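Local coordinates for protein putative enoyl-CoA hydratase (Streptomyces avermitilis, PDB 3GKB) that is of unproven function but probably acts on acyl-CoA thioesters as a crotonase-like enoyl-CoA hydratase or isomerase, at residues S9-S14 and A20-D25; E64-H69 and T109-A114. All coordinates share one frame; numbering follows the deposited sequence.

Overall arrangement
Contact 1 pairs the first two strands of the mixed sheet, while contact 2 presses the segment 64-69 against a strand deeper in the same sheet, 108-113. Strand 55-60 lies between 19-24 and 108-113, and the two centres are about 12 Å apart. Contact 2 is the more central, about 8 Å from the chain centre against about 15 Å for the edge hairpin. They touch directly through Leu24, whose CD1 lies 3.7 Å from Phe66 CZ and 4.0 Å from Leu67 CG. In crotonase relatives the segment after the third strand contributes to the oxyanion hole, so contact 2 probably lies beside the acyl-CoA pocket.

Contact 1: residues S9-S14 and A20-D25; sequences STLRVS and ARIILD
Arg12 reaches across the hairpin and grips Asp25 with NH1 and NH2, both aimed at the single oxygen OD2. Arg12 NH1 lies 2.9 Å from Asp25 OD2, and Arg12 NH2 3.2 Å from the same atom; the NH1 bond is the straighter, with an N-H...O angle of 158°. OD2 lies at the edge of the guanidinium, in its plane, whereas the carboxylate is turned 79° against that plane and is met on its anti side. With CG beside the backbone N (chi1 -71°) and the chain bent at chi3, the arginine folds back over the neighbouring strand, and its NH2 passes 4.0 Å from Ile23 CG2.

Beneath these side chains the strands 11-14 and 20-24 run antiparallel. Arg12 with Ile23 and Ser14 with Arg21 are hydrogen-bonded pairs, each joined by two backbone bonds; beyond the strand end, Asp25 N still bonds to Thr10 O. On the Arg12 face, Ser14 OG binds two waters: one donates to the Arg21 carbonyl, and the other, accepting from Arg21 NH2, alone bridges the two side chains. Leu11, Val13, Ile22 and Leu24 occupy the other face. There Val13 and Ile22 run alongside each other in the same direction, with Val13 CG2 3.9 Å from Ile22 CG1.

This beta hairpin forms one margin of the chain's mixed sheet. Leu11 and Val13 pack on Val43 of helix 34-48, Thr10 OG1 bonds to Glu39 of that helix, and strand 19-24 continues the sheet through backbone bonds to strand 55-60.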
ATOM      1  N   SER B   9     -32.274 -14.805 -14.020  1.00 24.98           N
ATOM      2  CA  SER B   9     -33.100 -13.623 -14.164  1.00 24.08           C
ATOM      3  C   SER B   9     -32.332 -12.335 -13.940  1.00 22.48           C
ATOM      4  O   SER B   9     -32.829 -11.283 -14.304  1.00 22.58           O
ATOM      5  CB  SER B   9     -34.268 -13.692 -13.183  1.00 24.69           C
ATOM      6  OG  SER B   9     -33.765 -13.845 -11.863  1.00 26.41           O
ATOM      7  N   THR B  10     -31.146 -12.410 -13.319  1.00 21.30           N
ATOM      8  CA  THR B  10     -30.388 -11.199 -12.947  1.00 19.90           C
ATOM      9  C   THR B  10     -29.002 -11.099 -13.605  1.00 20.62           C
ATOM     10  O   THR B  10     -28.267 -10.108 -13.396  1.00 19.97           O
ATOM     11  CB  THR B  10     -30.161 -11.113 -11.437  1.00 19.76           C
ATOM     12  OG1 THR B  10     -29.295 -12.180 -11.017  1.00 19.23           O
ATOM     13  CG2 THR B  10     -31.486 -11.151 -10.655  1.00 18.27           C
ATOM     14  N   LEU B  11     -28.649 -12.132 -14.369  1.00 19.95           N
ATOM     15  CA  LEU B  11     -27.359 -12.203 -15.030  1.00 20.32           C
ATOM     16  C   LEU B  11     -27.424 -13.191 -16.193  1.00 19.77           C
ATOM     17  O   LEU B  11     -28.383 -13.980 -16.308  1.00 19.03           O
ATOM     18  CB  LEU B  11     -26.262 -12.590 -14.024  1.00 20.59           C
ATOM     19  CG  LEU B  11     -26.363 -13.943 -13.314  1.00 21.31           C
ATOM     20  CD1 LEU B  11     -25.696 -14.993 -14.179  1.00 21.31           C
ATOM     21  CD2 LEU B  11     -25.725 -13.932 -11.905  1.00 22.83           C
ATOM     22  N   ARG B  12     -26.416 -13.109 -17.058  1.00 20.03           N
ATOM     23  CA  ARG B  12     -26.194 -14.074 -18.141  1.00 20.79           C
ATOM     24  C   ARG B  12     -24.750 -14.535 -18.113  1.00 21.05           C
ATOM     25  O   ARG B  12     -23.857 -13.754 -17.786  1.00 19.54           O
ATOM     26  CB  ARG B  12     -26.439 -13.408 -19.487  1.00 21.49           C
ATOM     27  CG  ARG B  12     -27.880 -13.113 -19.736  1.00 25.40           C
ATOM     28  CD  ARG B  12     -28.068 -12.531 -21.137  1.00 28.12           C
ATOM     29  NE  ARG B  12     -27.475 -11.203 -21.304  1.00 32.06           N
ATOM     30  CZ  ARG B  12     -27.963 -10.089 -20.758  1.00 32.96           C
ATOM     31  NH1 ARG B  12     -29.036 -10.124 -19.968  1.00 36.02           N
ATOM     32  NH2 ARG B  12     -27.374  -8.937 -20.994  1.00 32.51           N
ATOM     33  N   VAL B  13     -24.530 -15.799 -18.461  1.00 20.96           N
ATOM     34  CA  VAL B  13     -23.204 -16.343 -18.537  1.00 21.65           C
ATOM     35  C   VAL B  13     -22.948 -16.989 -19.888  1.00 22.27           C
ATOM     36  O   VAL B  13     -23.829 -17.648 -20.452  1.00 22.55           O
ATOM     37  CB  VAL B  13     -22.942 -17.394 -17.443  1.00 22.69           C
ATOM     38  CG1 VAL B  13     -21.476 -17.796 -17.462  1.00 23.43           C
ATOM     39  CG2 VAL B  13     -23.322 -16.870 -16.101  1.00 24.27           C
ATOM     40  N   SER B  14     -21.753 -16.783 -20.409  1.00 22.47           N
ATOM     41  CA  SER B  14     -21.299 -17.498 -21.587  1.00 24.26           C
ATOM     42  C   SER B  14     -19.813 -17.786 -21.449  1.00 24.10           C
ATOM     43  O   SER B  14     -19.102 -17.094 -20.715  1.00 25.38           O
ATOM     44  CB  SER B  14     -21.569 -16.687 -22.838  1.00 24.30           C
ATOM     45  OG  SER B  14     -20.879 -15.466 -22.831  1.00 26.71           O
ATOM     46  N   ALA B  20     -15.052 -17.423 -19.037  1.00 14.34           N
ATOM     47  CA  ALA B  20     -16.486 -17.176 -18.826  1.00 15.25           C
ATOM     48  C   ALA B  20     -16.747 -15.701 -18.610  1.00 16.03           C
ATOM     49  O   ALA B  20     -15.996 -15.044 -17.918  1.00 16.86           O
ATOM     50  CB  ALA B  20     -17.012 -17.983 -17.666  1.00 14.85           C
ATOM     51  N   ARG B  21     -17.793 -15.170 -19.235  1.00 16.54           N
ATOM     52  CA  ARG B  21     -18.199 -13.776 -19.056  1.00 17.39           C
ATOM     53  C   ARG B  21     -19.528 -13.797 -18.322  1.00 17.49           C
ATOM     54  O   ARG B  21     -20.485 -14.456 -18.766  1.00 18.16           O
ATOM     55  CB  ARG B  21     -18.336 -13.058 -20.401  1.00 18.26           C
ATOM     56  CG  ARG B  21     -17.003 -12.650 -20.993  1.00 20.92           C
ATOM     57  CD  ARG B  21     -17.208 -11.880 -22.268  1.00 26.29           C
ATOM     58  NE  ARG B  21     -17.679 -12.742 -23.348  1.00 31.36           N
ATOM     59  CZ  ARG B  21     -18.274 -12.316 -24.469  1.00 36.05           C
ATOM     60  NH1 ARG B  21     -18.502 -11.021 -24.685  1.00 38.06           N
ATOM     61  NH2 ARG B  21     -18.657 -13.201 -25.382  1.00 37.41           N
ATOM     62  N   ILE B  22     -19.572 -13.125 -17.174  1.00 16.46           N
ATOM     63  CA  ILE B  22     -20.793 -13.018 -16.400  1.00 16.22           C
ATOM     64  C   ILE B  22     -21.233 -11.570 -16.523  1.00 16.74           C
ATOM     65  O   ILE B  22     -20.521 -10.669 -16.110  1.00 15.66           O
ATOM     66  CB  ILE B  22     -20.566 -13.444 -14.925  1.00 16.29           C
ATOM     67  CG1 ILE B  22     -20.136 -14.927 -14.852  1.00 16.50           C
ATOM     68  CG2 ILE B  22     -21.807 -13.207 -14.113  1.00 15.81           C
ATOM     69  CD1 ILE B  22     -19.798 -15.407 -13.437  1.00 17.05           C
ATOM     70  N   ILE B  23     -22.390 -11.357 -17.131  1.00 16.79           N
ATOM     71  CA  ILE B  23     -22.901 -10.021 -17.380  1.00 17.23           C
ATOM     72  C   ILE B  23     -24.073  -9.808 -16.443  1.00 16.37           C
ATOM     73  O   ILE B  23     -25.081 -10.530 -16.509  1.00 17.05           O
ATOM     74  CB  ILE B  23     -23.386  -9.845 -18.850  1.00 18.45           C
ATOM     75  CG1 ILE B  23     -22.245 -10.180 -19.832  1.00 22.07           C
ATOM     76  CG2 ILE B  23     -23.908  -8.407 -19.052  1.00 19.44           C
ATOM     77  CD1 ILE B  23     -22.686 -10.330 -21.300  1.00 26.48           C
ATOM     78  N   LEU B  24     -23.944  -8.803 -15.583  1.00 16.57           N
ATOM     79  CA  LEU B  24     -24.913  -8.495 -14.559  1.00 16.94           C
ATOM     80  C   LEU B  24     -25.996  -7.579 -15.155  1.00 17.77           C
ATOM     81  O   LEU B  24     -25.675  -6.568 -15.775  1.00 17.26           O
ATOM     82  CB  LEU B  24     -24.210  -7.842 -13.358  1.00 17.41           C
ATOM     83  CG  LEU B  24     -23.072  -8.683 -12.739  1.00 17.82           C
ATOM     84  CD1 LEU B  24     -22.047  -7.807 -12.012  1.00 17.64           C
ATOM     85  CD2 LEU B  24     -23.633  -9.697 -11.799  1.00 16.82           C
ATOM     86  N   ASP B  25     -27.263  -7.982 -15.021  1.00 18.42           N
ATOM     87  CA  ASP B  25     -28.386  -7.327 -15.719  1.00 19.77           C
ATOM     88  C   ASP B  25     -29.673  -7.487 -14.911  1.00 19.55           C
ATOM     89  O   ASP B  25     -30.414  -8.487 -15.055  1.00 19.11           O
ATOM     90  CB  ASP B  25     -28.534  -7.890 -17.138  1.00 20.15           C
ATOM     91  CG  ASP B  25     -29.474  -7.064 -18.034  1.00 23.75           C
ATOM     92  OD1 ASP B  25     -30.093  -6.084 -17.563  1.00 25.35           O
ATOM     93  OD2 ASP B  25     -29.556  -7.381 -19.257  1.00 29.00           O
TER
HETATM   94  O   HOH W   1     -21.934 -13.701 -21.066  1.00 33.61           O
HETATM   95  O   HOH W   2     -18.370 -16.090 -24.751  1.00 39.83           O

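Contact 2: residues E64-H69 and T109-A114; sequences EFFLAH and TIVKLA
Phe66 projects toward strand 108-113 and meets three consecutive residues there, all through apolar or van der Waals contact. Val111 comes first: its CG1, anti to the backbone N (chi1 166°), touches the far end of the ring, 3.7 Å from Phe66 CZ. The two side chains cross obliquely, and both also pack on Val125 of helix 120-127. At Lys112 the backbone takes over, its O lying 3.8 Å from Phe66 CE1, while the side chain runs off to its salt bridge with Asp199. The backbone changes direction at Phe66, in a loop after strand 55-60; in the crotonase fold the corresponding loop supplies a backbone N-H to the oxyanion hole, a role that is probable here but not demonstrated by this packing. Leu113 follows, crossing the phenylalanine side chain at about a right angle. Its CD1 lies at the base of the ring, 3.4 Å from Phe66 CB and 3.6 Å from Phe66 CG. With an alanine here in place of Phe66, Val111 CG1 would lose its ring neighbours and Leu113 CD1 would keep only CB, which would probably open a gap between loop and strand.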
ATOM      1  N   GLU B  64     -25.069   2.780 -16.594  1.00 21.10           N
ATOM      2  CA  GLU B  64     -24.588   3.702 -15.556  1.00 20.03           C
ATOM      3  C   GLU B  64     -24.065   3.008 -14.290  1.00 19.07           C
ATOM      4  O   GLU B  64     -23.167   3.551 -13.600  1.00 18.46           O
ATOM      5  CB  GLU B  64     -25.711   4.662 -15.176  1.00 19.77           C
ATOM      6  CG  GLU B  64     -25.248   5.681 -14.165  1.00 23.52           C
ATOM      7  CD  GLU B  64     -26.116   6.927 -14.097  1.00 28.44           C
ATOM      8  OE1 GLU B  64     -27.167   6.967 -14.780  1.00 29.29           O
ATOM      9  OE2 GLU B  64     -25.700   7.849 -13.345  1.00 30.47           O
ATOM     10  N   PHE B  65     -24.632   1.839 -13.981  1.00 17.28           N
ATOM     11  CA  PHE B  65     -24.323   1.094 -12.730  1.00 16.75           C
ATOM     12  C   PHE B  65     -23.736  -0.286 -13.001  1.00 16.72           C
ATOM     13  O   PHE B  65     -24.241  -1.039 -13.822  1.00 16.58           O
ATOM     14  CB  PHE B  65     -25.582   0.967 -11.873  1.00 17.33           C
ATOM     15  CG  PHE B  65     -26.206   2.285 -11.599  1.00 17.55           C
ATOM     16  CD1 PHE B  65     -25.625   3.156 -10.677  1.00 21.35           C
ATOM     17  CD2 PHE B  65     -27.283   2.709 -12.330  1.00 19.39           C
ATOM     18  CE1 PHE B  65     -26.153   4.408 -10.476  1.00 20.04           C
ATOM     19  CE2 PHE B  65     -27.800   3.969 -12.149  1.00 20.60           C
ATOM     20  CZ  PHE B  65     -27.242   4.815 -11.232  1.00 21.08           C
ATOM     21  N   PHE B  66     -22.642  -0.601 -12.312  1.00 15.81           N
ATOM     22  CA  PHE B  66     -22.107  -1.961 -12.298  1.00 15.63           C
ATOM     23  C   PHE B  66     -22.994  -2.791 -11.380  1.00 15.74           C
ATOM     24  O   PHE B  66     -23.683  -3.719 -11.837  1.00 16.35           O
ATOM     25  CB  PHE B  66     -20.648  -1.948 -11.833  1.00 15.23           C
ATOM     26  CG  PHE B  66     -20.036  -3.299 -11.722  1.00 15.73           C
ATOM     27  CD1 PHE B  66     -19.511  -3.941 -12.844  1.00 16.42           C
ATOM     28  CD2 PHE B  66     -20.011  -3.966 -10.506  1.00 15.32           C
ATOM     29  CE1 PHE B  66     -18.960  -5.191 -12.725  1.00 16.54           C
ATOM     30  CE2 PHE B  66     -19.464  -5.238 -10.401  1.00 13.86           C
ATOM     31  CZ  PHE B  66     -18.948  -5.843 -11.510  1.00 16.00           C
ATOM     32  N   LEU B  67     -23.016  -2.406 -10.095  1.00 16.09           N
ATOM     33  CA  LEU B  67     -23.938  -2.939  -9.084  1.00 15.73           C
ATOM     34  C   LEU B  67     -24.236  -1.801  -8.121  1.00 15.98           C
ATOM     35  O   LEU B  67     -23.339  -1.262  -7.538  1.00 15.57           O
ATOM     36  CB  LEU B  67     -23.354  -4.107  -8.316  1.00 16.27           C
ATOM     37  CG  LEU B  67     -23.233  -5.449  -9.051  1.00 15.29           C
ATOM     38  CD1 LEU B  67     -22.398  -6.449  -8.178  1.00 14.91           C
ATOM     39  CD2 LEU B  67     -24.623  -6.025  -9.455  1.00 15.37           C
ATOM     40  N   ALA B  68     -25.493  -1.416  -8.023  1.00 15.15           N
ATOM     41  CA  ALA B  68     -25.868  -0.200  -7.303  1.00 15.64           C
ATOM     42  C   ALA B  68     -25.486  -0.264  -5.832  1.00 15.61           C
ATOM     43  O   ALA B  68     -24.897   0.668  -5.306  1.00 16.26           O
ATOM     44  CB  ALA B  68     -27.345   0.038  -7.438  1.00 15.65           C
ATOM     45  N   HIS B  69     -25.853  -1.382  -5.205  1.00 15.30           N
ATOM     46  CA  HIS B  69     -25.758  -1.679  -3.769  1.00 15.73           C
ATOM     47  C   HIS B  69     -26.761  -2.802  -3.491  1.00 16.12           C
ATOM     48  O   HIS B  69     -27.477  -3.222  -4.391  1.00 15.10           O
ATOM     49  CB  HIS B  69     -26.023  -0.447  -2.863  1.00 15.55           C
ATOM     50  CG  HIS B  69     -27.316   0.249  -3.144  1.00 16.79           C
ATOM     51  ND1 HIS B  69     -28.539  -0.279  -2.777  1.00 18.27           N
ATOM     52  CD2 HIS B  69     -27.582   1.404  -3.802  1.00 16.99           C
ATOM     53  CE1 HIS B  69     -29.500   0.540  -3.170  1.00 17.68           C
ATOM     54  NE2 HIS B  69     -28.950   1.557  -3.817  1.00 16.42           N
ATOM     55  N   THR B 109     -10.388 -14.217 -11.346  1.00 15.65           N
ATOM     56  CA  THR B 109     -11.590 -13.389 -11.443  1.00 15.09           C
ATOM     57  C   THR B 109     -11.181 -11.922 -11.780  1.00 15.38           C
ATOM     58  O   THR B 109     -10.264 -11.325 -11.157  1.00 13.72           O
ATOM     59  CB  THR B 109     -12.390 -13.421 -10.146  1.00 15.46           C
ATOM     60  OG1 THR B 109     -11.532 -13.075  -9.036  1.00 15.32           O
ATOM     61  CG2 THR B 109     -13.008 -14.830  -9.905  1.00 16.82           C
ATOM     62  N   ILE B 110     -11.830 -11.366 -12.803  1.00 14.95           N
ATOM     63  CA  ILE B 110     -11.515 -10.035 -13.299  1.00 14.20           C
ATOM     64  C   ILE B 110     -12.804  -9.217 -13.333  1.00 15.10           C
ATOM     65  O   ILE B 110     -13.798  -9.683 -13.871  1.00 15.49           O
ATOM     66  CB  ILE B 110     -10.922 -10.098 -14.741  1.00 15.49           C
ATOM     67  CG1 ILE B 110      -9.621 -10.898 -14.762  1.00 14.78           C
ATOM     68  CG2 ILE B 110     -10.665  -8.670 -15.289  1.00 14.57           C
ATOM     69  CD1 ILE B 110      -9.102 -11.219 -16.204  1.00 16.39           C
ATOM     70  N   VAL B 111     -12.794  -8.018 -12.760  1.00 14.78           N
ATOM     71  CA  VAL B 111     -13.958  -7.108 -12.870  1.00 14.72           C
ATOM     72  C   VAL B 111     -13.621  -6.002 -13.867  1.00 14.67           C
ATOM     73  O   VAL B 111     -12.545  -5.398 -13.802  1.00 14.48           O
ATOM     74  CB  VAL B 111     -14.347  -6.476 -11.503  1.00 14.66           C
ATOM     75  CG1 VAL B 111     -15.312  -5.272 -11.695  1.00 14.63           C
ATOM     76  CG2 VAL B 111     -14.972  -7.544 -10.541  1.00 15.84           C
ATOM     77  N   LYS B 112     -14.524  -5.793 -14.813  1.00 14.63           N
ATOM     78  CA  LYS B 112     -14.486  -4.665 -15.732  1.00 15.51           C
ATOM     79  C   LYS B 112     -15.520  -3.634 -15.274  1.00 15.49           C
ATOM     80  O   LYS B 112     -16.738  -3.856 -15.449  1.00 15.84           O
ATOM     81  CB  LYS B 112     -14.812  -5.126 -17.143  1.00 16.06           C
ATOM     82  CG  LYS B 112     -14.840  -3.989 -18.149  1.00 17.78           C
ATOM     83  CD  LYS B 112     -14.890  -4.513 -19.587  1.00 17.22           C
ATOM     84  CE  LYS B 112     -16.211  -5.136 -19.923  1.00 17.98           C
ATOM     85  NZ  LYS B 112     -16.321  -5.519 -21.380  1.00 17.86           N
ATOM     86  N   LEU B 113     -15.038  -2.524 -14.721  1.00 15.23           N
ATOM     87  CA  LEU B 113     -15.881  -1.507 -14.098  1.00 15.37           C
ATOM     88  C   LEU B 113     -15.947  -0.260 -14.969  1.00 16.48           C
ATOM     89  O   LEU B 113     -14.991   0.514 -15.041  1.00 15.18           O
ATOM     90  CB  LEU B 113     -15.353  -1.147 -12.701  1.00 15.52           C
ATOM     91  CG  LEU B 113     -16.162  -0.081 -11.932  1.00 14.77           C
ATOM     92  CD1 LEU B 113     -17.566  -0.657 -11.585  1.00 15.30           C
ATOM     93  CD2 LEU B 113     -15.451   0.405 -10.690  1.00 15.52           C
ATOM     94  N   ALA B 114     -17.109  -0.055 -15.579  1.00 18.30           N
ATOM     95  CA  ALA B 114     -17.335   1.100 -16.423  1.00 18.62           C
ATOM     96  C   ALA B 114     -18.170   2.164 -15.733  1.00 19.54           C
ATOM     97  O   ALA B 114     -17.944   3.355 -15.986  1.00 22.22           O
ATOM     98  CB  ALA B 114     -17.973   0.682 -17.756  1.00 18.39           C
TER